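Nitroreductase FRM2 (Saccharomyces cerevisiae, PDB 4URP) reduces 4-nitroquinoline N-oxide to its amino derivative with NADH and an FMN cofactor, and takes part in the oxidative stress response and the negative regulation of fatty acid metabolism. Local coordinates at residues F96-G101 / T165-L170. Numbering follows the deposited sequence.
Unlike the reference sequence in segment 96-101: Leu100 (reference Glu).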
loop_
_atom_site.group_PDB
_atom_site.type_symbol
_atom_site.label_atom_id
_atom_site.label_comp_id
_atom_site.label_asym_id
_atom_site.label_seq_id
_atom_site.Cartn_x
_atom_site.Cartn_y
_atom_site.Cartn_z
ATOM N N PHE A 96 11.530 -2.743 5.118
ATOM C CA PHE A 96 10.246 -2.778 5.810
ATOM C C PHE A 96 9.896 -4.178 6.290
ATOM O O PHE A 96 10.237 -5.174 5.651
ATOM C CB PHE A 96 9.137 -2.258 4.892
ATOM C CG PHE A 96 9.345 -0.848 4.437
ATOM C CD1 PHE A 96 9.015 0.206 5.262
ATOM C CD2 PHE A 96 9.861 -0.579 3.184
ATOM C CE1 PHE A 96 9.198 1.500 4.850
ATOM C CE2 PHE A 96 10.047 0.717 2.766
ATOM C CZ PHE A 96 9.715 1.760 3.603
ATOM N N PHE A 97 9.205 -4.238 7.421
ATOM C CA PHE A 97 8.786 -5.501 8.008
ATOM C C PHE A 97 7.293 -5.510 8.299
ATOM O O PHE A 97 6.597 -4.516 8.102
ATOM C CB PHE A 97 9.516 -5.743 9.332
ATOM C CG PHE A 97 11.006 -5.805 9.214
ATOM C CD1 PHE A 97 11.637 -6.994 8.903
ATOM C CD2 PHE A 97 11.777 -4.682 9.443
ATOM C CE1 PHE A 97 13.002 -7.059 8.809
ATOM C CE2 PHE A 97 13.147 -4.741 9.350
ATOM C CZ PHE A 97 13.762 -5.934 9.033
ATOM N N THR A 98 6.818 -6.654 8.776
ATOM C CA THR A 98 5.488 -6.769 9.355
ATOM C C THR A 98 5.555 -7.687 10.561
ATOM O O THR A 98 5.846 -8.872 10.429
ATOM C CB THR A 98 4.464 -7.350 8.372
ATOM O OG1 THR A 98 5.125 -8.221 7.447
ATOM C CG2 THR A 98 3.762 -6.238 7.610
ATOM N N ASP A 99 5.285 -7.135 11.737
ATOM C CA ASP A 99 5.285 -7.924 12.961
ATOM C C ASP A 99 4.226 -9.013 12.872
ATOM O O ASP A 99 3.031 -8.741 12.948
ATOM C CB ASP A 99 5.031 -7.029 14.174
ATOM C CG ASP A 99 5.522 -7.641 15.466
ATOM O OD1 ASP A 99 5.650 -8.882 15.535
ATOM O OD2 ASP A 99 5.787 -6.878 16.418
ATOM N N LEU A 100 4.680 -10.251 12.709
ATOM C CA LEU A 100 3.788 -11.398 12.609
ATOM C C LEU A 100 3.151 -11.700 13.959
ATOM O O LEU A 100 2.222 -12.496 14.052
ATOM C CB LEU A 100 4.554 -12.620 12.092
ATOM C CG LEU A 100 4.023 -13.263 10.806
ATOM C CD1 LEU A 100 2.757 -14.065 11.072
ATOM C CD2 LEU A 100 3.770 -12.194 9.755
ATOM N N GLY A 101 3.665 -11.052 15.000
ATOM C CA GLY A 101 3.154 -11.205 16.351
ATOM C C GLY A 101 1.671 -10.919 16.502
ATOM O O GLY A 101 0.900 -11.821 16.824
ATOM N N THR A 165 8.765 -10.251 9.672
ATOM C CA THR A 165 8.805 -10.767 8.311
ATOM C C THR A 165 9.276 -9.712 7.321
ATOM O O THR A 165 8.699 -8.637 7.232
ATOM C CB THR A 165 7.415 -11.261 7.881
ATOM O OG1 THR A 165 7.062 -12.416 8.652
ATOM C CG2 THR A 165 7.405 -11.628 6.408
ATOM N N VAL A 166 10.333 -10.025 6.581
ATOM C CA VAL A 166 10.890 -9.090 5.610
ATOM C C VAL A 166 9.989 -8.930 4.390
ATOM O O VAL A 166 9.610 -9.911 3.751
ATOM C CB VAL A 166 12.284 -9.538 5.140
ATOM C CG1 VAL A 166 12.822 -8.578 4.110
ATOM C CG2 VAL A 166 13.228 -9.645 6.319
ATOM N N GLN A 167 9.653 -7.687 4.063
ATOM C CA GLN A 167 8.724 -7.413 2.972
ATOM C C GLN A 167 9.397 -6.754 1.769
ATOM O O GLN A 167 9.252 -7.215 0.637
ATOM C CB GLN A 167 7.572 -6.533 3.469
ATOM C CG GLN A 167 6.779 -7.127 4.620
ATOM C CD GLN A 167 5.825 -8.222 4.182
ATOM O OE1 GLN A 167 5.774 -8.590 3.010
ATOM N NE2 GLN A 167 5.059 -8.747 5.130
ATOM N N SER A 168 10.127 -5.670 2.016
ATOM C CA SER A 168 10.772 -4.931 0.933
ATOM C C SER A 168 12.082 -4.279 1.362
ATOM O O SER A 168 12.396 -4.212 2.548
ATOM C CB SER A 168 9.819 -3.868 0.371
ATOM O OG SER A 168 8.756 -4.470 -0.348
ATOM N N GLN A 169 12.846 -3.814 0.381
ATOM C CA GLN A 169 14.088 -3.094 0.633
ATOM C C GLN A 169 14.136 -1.841 -0.224
ATOM O O GLN A 169 14.438 -1.901 -1.413
ATOM C CB GLN A 169 15.306 -3.960 0.311
ATOM C CG GLN A 169 15.449 -5.196 1.171
ATOM C CD GLN A 169 14.691 -6.376 0.614
ATOM O OE1 GLN A 169 14.766 -6.667 -0.579
ATOM N NE2 GLN A 169 13.953 -7.061 1.474
ATOM N N LEU A 170 13.835 -0.701 0.382
ATOM C CA LEU A 170 13.846 0.562 -0.337
ATOM C C LEU A 170 15.251 1.140 -0.348
ATOM O O LEU A 170 15.690 1.749 0.623
ATOM C CB LEU A 170 12.870 1.542 0.308
ATOM C CG LEU A 170 12.729 2.895 -0.384
ATOM C CD1 LEU A 170 12.317 2.707 -1.830
ATOM C CD2 LEU A 170 11.713 3.738 0.358
#
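A classic beta bulge marks the pairing of strands 92-99 and 164-172, the inner strands of the antiparallel sheet of the nitroreductase fold, and shows how one extra residue can be absorbed: Gln167 and Ser168 together oppose Phe96. Phe96 O accepts from Gln167 N at 3.0 Å, while Phe96 N donates to Ser168 O at 3.1 Å. The helix-like psi of Gln167 (-52°) makes the irregularity, beyond which Thr98 N reaches an in-plane lone pair of Thr165 O at 3.1 Å. On the face toward helix 117-139, the Phe96 ring meets Ser168 CB at its edge, and its CE2 lies 3.8 Å from Leu170 CB. There the bent side chain of Gln167 crosses Thr98 at about a right angle, its OE1 weakly bonded to His123 of the second subunit. Phe97 and Val166 point the other way, side by side, with Phe97 CE1 3.6 Å from Val166 CG2; Trp164 also meets this ring. An alanine in place of Phe97 would probably leave Val166 CG2 and the Trp164 ring without their aromatic neighbour and open a gap on this face. Further along, Leu100 CD2 rests 3.5 Å from Thr165 OG1, and Asp99 OD1 caps helix 100-109 by accepting from Gly101 N.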